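Local atomic coordinates of carbohydrate deacetylase (Enterococcus faecalis, PDB entry 2I5I), a protein that probably removes acetyl groups from acetylated carbohydrates during oligosaccharide breakdown, with magnesium as its likely cofactor. Residues M80-L84 with K100-V106; D173-P177 with Y258-M263. All coordinates share one frame. Residues are numbered along the deposited sequence.

Overall arrangement
The chain forms a parallel sheet flanked by helices, as in other YdjC-like deacetylases. From the N terminus, strands 6-11 and 35-38 pair in parallel, and strand 60-65 joins them. A long loop follows. Within it, 80-84 meets 100-106 (contact 1), closing a loop that holds the short helix 94-97 and fixing 80-84 to the start of helix 103-117. The chain then runs through strand 127-129 and helix 138-151 to contact 2. There 173-177, just before strand 179-181, meets the C-terminal tail 258-263, which follows strand 254-256. Contact 2 spans 80 intervening residues. The two contacts follow in series, neither nested nor crossed. The centres of contacts 1 and 2 are about 28 Å apart.

Contact 1 of 2, residues M80-L84 with K100-V106; sequences MVPSL and KVNLEEV
E105 points its side chain at 80-84 and lies against V81, P82 and S83. Its chi1 is m and its chi2 t, so the carboxylate meets the turn. S83 N donates to E105 OE1 at 2.7 Å. V81 is in register with E105 (CA to CA 5.3 Å) and S83 with V101 (CA to CA 4.9 Å). P82 and S83 have helical phi/psi, and L84 N bonds to V81 O at 2.9 Å, which makes 81-84 a type I beta turn. S83 has chi1 p and points toward the other segment; S83 OG accepts from N102 N at 3.0 Å. E105 OE1 and S83 OG are modelled too close together, so the places of both are less sure. V101 and N102 are extended. N102 is the N-cap of helix 103-117: N102 OD1 accepts from E105 N at 2.9 Å. The turn is thus docked on a helix N terminus, which N102 caps while E105, in the first turn, accepts from the S83 NH. Beside the polar pairs, L84 CD2 packs 3.5 Å from V101 CG1 and 3.8 Å from V106 CG2. V81 also touches the loop residues P74 and L76, while V106 rests on L67 and on L140 of helix 138-151, which flanks the start of helix 103-117.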
HETATM    1  N   MSE A  80      -2.315   3.376 -40.787  1.00 25.31           N
HETATM    2  CA  MSE A  80      -0.913   2.993 -40.734  1.00 24.20           C
HETATM    3  C   MSE A  80      -0.744   1.486 -40.858  1.00 27.07           C
HETATM    4  O   MSE A  80       0.347   1.074 -41.265  1.00 30.83           O
HETATM    5  CB  MSE A  80      -0.223   3.483 -39.450  1.00 28.45           C
HETATM    6  CG  MSE A  80      -0.196   4.976 -39.209  1.00 34.29           C
HETATM    7 SE   MSE A  80       0.701   5.523 -37.718  0.75 45.26          SE
HETATM    8  CE  MSE A  80       1.991   4.286 -37.598  1.00 22.22           C
ATOM      9  N   VAL A  81      -1.748   0.687 -40.514  1.00 26.84           N
ATOM     10  CA  VAL A  81      -1.660  -0.775 -40.552  1.00 22.73           C
ATOM     11  C   VAL A  81      -2.819  -1.436 -41.269  1.00 20.94           C
ATOM     12  O   VAL A  81      -3.478  -2.366 -40.823  1.00 25.35           O
ATOM     13  CB  VAL A  81      -1.550  -1.325 -39.110  1.00 26.22           C
ATOM     14  CG1 VAL A  81      -0.152  -1.060 -38.562  1.00 30.86           C
ATOM     15  CG2 VAL A  81      -2.609  -0.691 -38.218  1.00 21.83           C
ATOM     16  N   PRO A  82      -3.079  -0.982 -42.496  1.00 28.41           N
ATOM     17  CA  PRO A  82      -4.342  -1.306 -43.148  1.00 26.08           C
ATOM     18  C   PRO A  82      -4.484  -2.787 -43.462  1.00 29.58           C
ATOM     19  O   PRO A  82      -5.596  -3.289 -43.605  1.00 27.89           O
ATOM     20  CB  PRO A  82      -4.272  -0.490 -44.446  1.00 29.94           C
ATOM     21  CG  PRO A  82      -2.833  -0.204 -44.691  1.00 33.64           C
ATOM     22  CD  PRO A  82      -2.177  -0.175 -43.343  1.00 32.20           C
ATOM     23  N   SER A  83      -3.350  -3.483 -43.582  1.00 27.84           N
ATOM     24  CA  SER A  83      -3.387  -4.902 -43.910  1.00 26.39           C
ATOM     25  C   SER A  83      -3.817  -5.759 -42.731  1.00 28.25           C
ATOM     26  O   SER A  83      -4.065  -6.954 -42.825  1.00 23.89           O
ATOM     27  CB  SER A  83      -1.983  -5.355 -44.348  1.00 24.75           C
ATOM     28  OG  SER A  83      -1.152  -5.525 -43.195  1.00 28.53           O
ATOM     29  N   LEU A  84      -3.868  -5.128 -41.552  1.00 21.95           N
ATOM     30  CA  LEU A  84      -4.097  -5.893 -40.338  1.00 19.57           C
ATOM     31  C   LEU A  84      -5.578  -5.927 -39.961  1.00 21.41           C
ATOM     32  O   LEU A  84      -5.919  -6.720 -39.070  1.00 22.12           O
ATOM     33  CB  LEU A  84      -3.297  -5.297 -39.188  1.00 19.00           C
ATOM     34  CG  LEU A  84      -1.784  -5.184 -39.335  1.00 24.77           C
ATOM     35  CD1 LEU A  84      -1.148  -4.964 -37.961  1.00 29.04           C
ATOM     36  CD2 LEU A  84      -1.167  -6.409 -40.001  1.00 22.52           C
ATOM     37  N   LYS A 100      -3.567 -12.082 -45.115  1.00 38.52           N
ATOM     38  CA  LYS A 100      -3.792 -10.662 -45.372  1.00 30.56           C
ATOM     39  C   LYS A 100      -2.624  -9.799 -44.949  1.00 26.19           C
ATOM     40  O   LYS A 100      -2.308  -8.788 -45.570  1.00 33.20           O
ATOM     41  CB  LYS A 100      -5.047 -10.223 -44.614  1.00 35.54           C
ATOM     42  CG  LYS A 100      -6.274 -11.058 -44.959  1.00 33.88           C
ATOM     43  CD  LYS A 100      -7.263 -10.195 -45.724  1.00 38.84           C
ATOM     44  CE  LYS A 100      -8.303 -11.051 -46.438  1.00 35.86           C
ATOM     45  NZ  LYS A 100      -8.832 -10.286 -47.606  1.00 40.06           N
ATOM     46  N   VAL A 101      -1.972 -10.169 -43.851  1.00 21.13           N
ATOM     47  CA  VAL A 101      -1.111  -9.192 -43.212  1.00 25.71           C
ATOM     48  C   VAL A 101       0.215  -8.998 -43.953  1.00 29.13           C
ATOM     49  O   VAL A 101       0.747  -9.949 -44.521  1.00 33.59           O
ATOM     50  CB  VAL A 101      -0.816  -9.570 -41.743  1.00 27.40           C
ATOM     51  CG1 VAL A 101      -2.102  -9.644 -40.930  1.00 25.83           C
ATOM     52  CG2 VAL A 101      -0.081 -10.895 -41.677  1.00 30.39           C
ATOM     53  N   ASN A 102       0.695  -7.775 -43.911  1.00 28.34           N
ATOM     54  CA  ASN A 102       1.959  -7.262 -44.397  1.00 31.06           C
ATOM     55  C   ASN A 102       2.990  -7.211 -43.276  1.00 31.39           C
ATOM     56  O   ASN A 102       2.781  -6.623 -42.225  1.00 25.35           O
ATOM     57  CB  ASN A 102       1.728  -5.872 -44.992  1.00 33.90           C
ATOM     58  CG  ASN A 102       3.000  -5.096 -45.271  1.00 38.27           C
ATOM     59  OD1 ASN A 102       3.614  -4.555 -44.354  1.00 37.81           O
ATOM     60  ND2 ASN A 102       3.410  -5.023 -46.535  1.00 48.06           N
ATOM     61  N   LEU A 103       4.153  -7.825 -43.475  1.00 29.76           N
ATOM     62  CA  LEU A 103       5.093  -8.054 -42.397  1.00 26.43           C
ATOM     63  C   LEU A 103       5.624  -6.782 -41.764  1.00 27.71           C
ATOM     64  O   LEU A 103       5.876  -6.783 -40.563  1.00 27.94           O
ATOM     65  CB  LEU A 103       6.272  -8.905 -42.902  1.00 28.53           C
ATOM     66  CG  LEU A 103       5.914 -10.377 -43.102  1.00 32.44           C
ATOM     67  CD1 LEU A 103       6.996 -11.075 -43.916  1.00 37.66           C
ATOM     68  CD2 LEU A 103       5.696 -11.070 -41.766  1.00 33.92           C
ATOM     69  N   GLU A 104       5.793  -5.733 -42.550  1.00 24.45           N
ATOM     70  CA  GLU A 104       6.283  -4.463 -42.056  1.00 26.54           C
ATOM     71  C   GLU A 104       5.251  -3.829 -41.113  1.00 27.49           C
ATOM     72  O   GLU A 104       5.645  -3.263 -40.092  1.00 27.86           O
ATOM     73  CB  GLU A 104       6.609  -3.478 -43.182  1.00 29.59           C
ATOM     74  N   GLU A 105       3.986  -3.947 -41.502  1.00 26.44           N
ATOM     75  CA  GLU A 105       2.906  -3.460 -40.642  1.00 26.64           C
ATOM     76  C   GLU A 105       2.856  -4.287 -39.357  1.00 24.99           C
ATOM     77  O   GLU A 105       2.640  -3.703 -38.300  1.00 26.04           O
ATOM     78  CB  GLU A 105       1.572  -3.491 -41.367  1.00 23.07           C
ATOM     79  CG  GLU A 105       1.506  -2.512 -42.527  1.00 24.57           C
ATOM     80  CD  GLU A 105       0.209  -2.556 -43.288  1.00 30.01           C
ATOM     81  OE1 GLU A 105      -0.720  -3.288 -42.890  1.00 32.50           O
ATOM     82  OE2 GLU A 105       0.117  -1.847 -44.310  1.00 39.68           O
ATOM     83  N   VAL A 106       3.055  -5.593 -39.464  1.00 25.38           N
ATOM     84  CA  VAL A 106       3.061  -6.454 -38.278  1.00 26.05           C
ATOM     85  C   VAL A 106       4.183  -6.013 -37.344  1.00 27.23           C
ATOM     86  O   VAL A 106       4.039  -5.892 -36.130  1.00 22.02           O
ATOM     87  CB  VAL A 106       3.196  -7.935 -38.638  1.00 26.02           C
ATOM     88  CG1 VAL A 106       3.170  -8.812 -37.379  1.00 26.44           C
ATOM     89  CG2 VAL A 106       2.082  -8.364 -39.584  1.00 24.74           C
TER

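Contact 2 of 2, residues D173-P177 with Y258-M263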
ATOM      1  N   ASP A 173      20.508 -15.958 -30.680  1.00 28.72           N
ATOM      2  CA  ASP A 173      20.754 -15.110 -29.532  1.00 31.35           C
ATOM      3  C   ASP A 173      19.497 -14.890 -28.680  1.00 30.10           C
ATOM      4  O   ASP A 173      19.626 -14.531 -27.502  1.00 28.87           O
ATOM      5  CB  ASP A 173      21.288 -13.750 -29.971  1.00 32.75           C
ATOM      6  CG  ASP A 173      20.435 -13.029 -30.994  1.00 38.01           C
ATOM      7  OD1 ASP A 173      19.639 -13.653 -31.716  1.00 30.93           O
ATOM      8  OD2 ASP A 173      20.566 -11.788 -31.099  1.00 35.69           O
ATOM      9  N   VAL A 174      18.336 -15.070 -29.278  1.00 24.34           N
ATOM     10  CA  VAL A 174      17.066 -14.917 -28.558  1.00 20.86           C
ATOM     11  C   VAL A 174      16.735 -16.152 -27.723  1.00 18.90           C
ATOM     12  O   VAL A 174      16.438 -17.252 -28.184  1.00 23.56           O
ATOM     13  CB  VAL A 174      15.901 -14.626 -29.508  1.00 19.27           C
ATOM     14  CG1 VAL A 174      14.600 -14.485 -28.718  1.00 27.47           C
ATOM     15  CG2 VAL A 174      16.128 -13.365 -30.327  1.00 23.35           C
ATOM     16  N   ARG A 175      16.768 -15.984 -26.402  1.00 21.31           N
ATOM     17  CA  ARG A 175      16.550 -17.083 -25.477  1.00 22.29           C
ATOM     18  C   ARG A 175      15.114 -17.581 -25.435  1.00 20.39           C
ATOM     19  O   ARG A 175      14.189 -16.784 -25.638  1.00 22.62           O
ATOM     20  CB  ARG A 175      17.000 -16.587 -24.090  1.00 26.54           C
ATOM     21  CG  ARG A 175      18.514 -16.412 -24.033  1.00 28.46           C
ATOM     22  CD  ARG A 175      19.068 -16.203 -22.644  1.00 29.81           C
ATOM     23  NE  ARG A 175      19.234 -17.443 -21.892  1.00 30.18           N
ATOM     24  CZ  ARG A 175      19.495 -17.497 -20.595  1.00 30.22           C
ATOM     25  NH1 ARG A 175      19.621 -16.380 -19.899  1.00 33.03           N
ATOM     26  NH2 ARG A 175      19.620 -18.691 -20.041  1.00 31.12           N
ATOM     27  N   THR A 176      14.929 -18.876 -25.176  1.00 20.94           N
ATOM     28  CA  THR A 176      13.599 -19.471 -25.259  1.00 19.39           C
ATOM     29  C   THR A 176      13.590 -20.776 -24.495  1.00 25.45           C
ATOM     30  O   THR A 176      14.640 -21.427 -24.347  1.00 27.74           O
ATOM     31  CB  THR A 176      13.192 -19.690 -26.728  1.00 24.80           C
ATOM     32  OG1 THR A 176      11.856 -20.176 -26.855  1.00 25.34           O
ATOM     33  CG2 THR A 176      14.095 -20.773 -27.347  1.00 26.52           C
ATOM     34  N   PRO A 177      12.448 -21.188 -23.957  1.00 27.91           N
ATOM     35  CA  PRO A 177      12.374 -22.531 -23.371  1.00 21.91           C
ATOM     36  C   PRO A 177      12.728 -23.604 -24.397  1.00 25.84           C
ATOM     37  O   PRO A 177      12.475 -23.486 -25.600  1.00 26.17           O
ATOM     38  CB  PRO A 177      10.913 -22.656 -22.959  1.00 25.66           C
ATOM     39  CG  PRO A 177      10.416 -21.253 -22.821  1.00 21.21           C
ATOM     40  CD  PRO A 177      11.192 -20.429 -23.810  1.00 22.46           C
ATOM     41  N   TYR A 258      10.371 -16.303 -16.739  1.00 19.94           N
ATOM     42  CA  TYR A 258      11.318 -15.946 -17.808  1.00 23.10           C
ATOM     43  C   TYR A 258      12.490 -15.118 -17.325  1.00 21.36           C
ATOM     44  O   TYR A 258      13.369 -14.773 -18.129  1.00 27.40           O
ATOM     45  CB  TYR A 258      10.605 -15.231 -18.965  1.00 21.67           C
ATOM     46  CG  TYR A 258      10.020 -16.126 -20.034  1.00 24.33           C
ATOM     47  CD1 TYR A 258       8.826 -16.802 -19.884  1.00 20.30           C
ATOM     48  CD2 TYR A 258      10.673 -16.307 -21.254  1.00 20.94           C
ATOM     49  CE1 TYR A 258       8.275 -17.627 -20.852  1.00 22.80           C
ATOM     50  CE2 TYR A 258      10.138 -17.117 -22.229  1.00 22.15           C
ATOM     51  CZ  TYR A 258       8.950 -17.784 -22.057  1.00 23.78           C
ATOM     52  OH  TYR A 258       8.447 -18.576 -23.053  1.00 24.58           O
ATOM     53  N   GLU A 259      12.613 -14.755 -16.049  1.00 23.37           N
ATOM     54  CA  GLU A 259      13.832 -14.175 -15.515  1.00 20.98           C
ATOM     55  C   GLU A 259      14.994 -15.168 -15.679  1.00 19.61           C
ATOM     56  O   GLU A 259      16.160 -14.785 -15.694  1.00 25.50           O
ATOM     57  CB  GLU A 259      13.732 -13.822 -14.025  1.00 20.51           C
ATOM     58  CG  GLU A 259      12.872 -12.620 -13.679  1.00 21.48           C
ATOM     59  CD  GLU A 259      13.318 -11.328 -14.340  1.00 30.62           C
ATOM     60  OE1 GLU A 259      14.535 -11.132 -14.589  1.00 25.53           O
ATOM     61  OE2 GLU A 259      12.438 -10.484 -14.630  1.00 27.72           O
ATOM     62  N   SER A 260      14.689 -16.447 -15.798  1.00 20.33           N
ATOM     63  CA  SER A 260      15.641 -17.526 -15.978  1.00 26.01           C
ATOM     64  C   SER A 260      16.221 -17.539 -17.399  1.00 33.39           C
ATOM     65  O   SER A 260      17.179 -18.269 -17.677  1.00 29.12           O
ATOM     66  CB  SER A 260      14.994 -18.881 -15.710  1.00 25.50           C
ATOM     67  OG  SER A 260      14.083 -19.218 -16.747  1.00 28.48           O
ATOM     68  N   LEU A 261      15.644 -16.722 -18.266  1.00 25.21           N
ATOM     69  CA  LEU A 261      16.013 -16.579 -19.663  1.00 24.50           C
ATOM     70  C   LEU A 261      16.327 -15.145 -20.069  1.00 23.30           C
ATOM     71  O   LEU A 261      16.274 -14.811 -21.251  1.00 24.08           O
ATOM     72  CB  LEU A 261      14.879 -17.089 -20.563  1.00 21.81           C
ATOM     73  CG  LEU A 261      14.564 -18.585 -20.475  1.00 27.46           C
ATOM     74  CD1 LEU A 261      13.296 -18.895 -21.256  1.00 27.18           C
ATOM     75  CD2 LEU A 261      15.751 -19.415 -20.952  1.00 24.90           C
ATOM     76  N   ALA A 262      16.672 -14.296 -19.116  1.00 18.96           N
ATOM     77  CA  ALA A 262      16.995 -12.912 -19.337  1.00 22.23           C
ATOM     78  C   ALA A 262      18.277 -12.813 -20.181  1.00 23.69           C
ATOM     79  O   ALA A 262      19.201 -13.601 -19.973  1.00 28.21           O
ATOM     80  CB  ALA A 262      17.172 -12.163 -18.040  1.00 23.93           C
HETATM   81  N   MSE A 263      18.224 -11.862 -21.077  1.00 26.78           N
HETATM   82  CA  MSE A 263      19.198 -11.565 -22.113  1.00 33.93           C
HETATM   83  C   MSE A 263      20.210 -10.504 -21.727  1.00 40.85           C
HETATM   84  O   MSE A 263      19.945  -9.324 -21.452  1.00 42.00           O
HETATM   85  OXT MSE A 263      21.373 -10.972 -21.736  1.00 44.62           O
HETATM   86  CB  MSE A 263      18.441 -11.180 -23.401  1.00 25.59           C
HETATM   87  CG  MSE A 263      18.141 -12.490 -24.145  1.00 31.71           C
HETATM   88 SE   MSE A 263      16.814 -12.358 -25.322  0.75 30.10          SE
HETATM   89  CE  MSE A 263      17.556 -11.412 -26.641  1.00 26.33           C
TER
HETATM   90  O   HOH W   1      20.131 -16.916 -17.058  1.00 32.87           O
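L261 and P177 form the apolar centre. L261 CD1 lies 3.6 Å from P177 CD and 3.8 Å from T176 C. Beside them, Y258 CE2 is 3.8 Å from P177 CD. The Y258 ring stacks with H126, and its hydroxyl bonds to E210 of strand 208-213, so this side faces the sheet. The loop before strand 179-181 thus packs on the C-terminal tail after strand 254-256, away from the annotated metal site. At the other end, the selenomethionine M263 folds its side chain back along 173-175. M263 CE is 3.8 Å from D173 O and 4.0 Å from V174 CA. The V174 CA-to-CB bond points away from the tail; its side chain touches L145, A148 and R149 of helix 138-151. The tail starts as a 3-10 turn, 258-260, where E259 makes a salt bridge with R123 of the second subunit, on which A262 also packs. R175 forms the polar edge. Its guanidinium lies with one face over L261 CA, and R175 NH1 donates to A262 O at 2.8 Å. A water accepts from R175 NH1 at 2.9 Å and donates weakly to S260 O at 3.3 Å. The C-terminal residues are therefore held by apolar packing of L261 and M263 and by one direct hydrogen bond, from R175 to the A262 carbonyl.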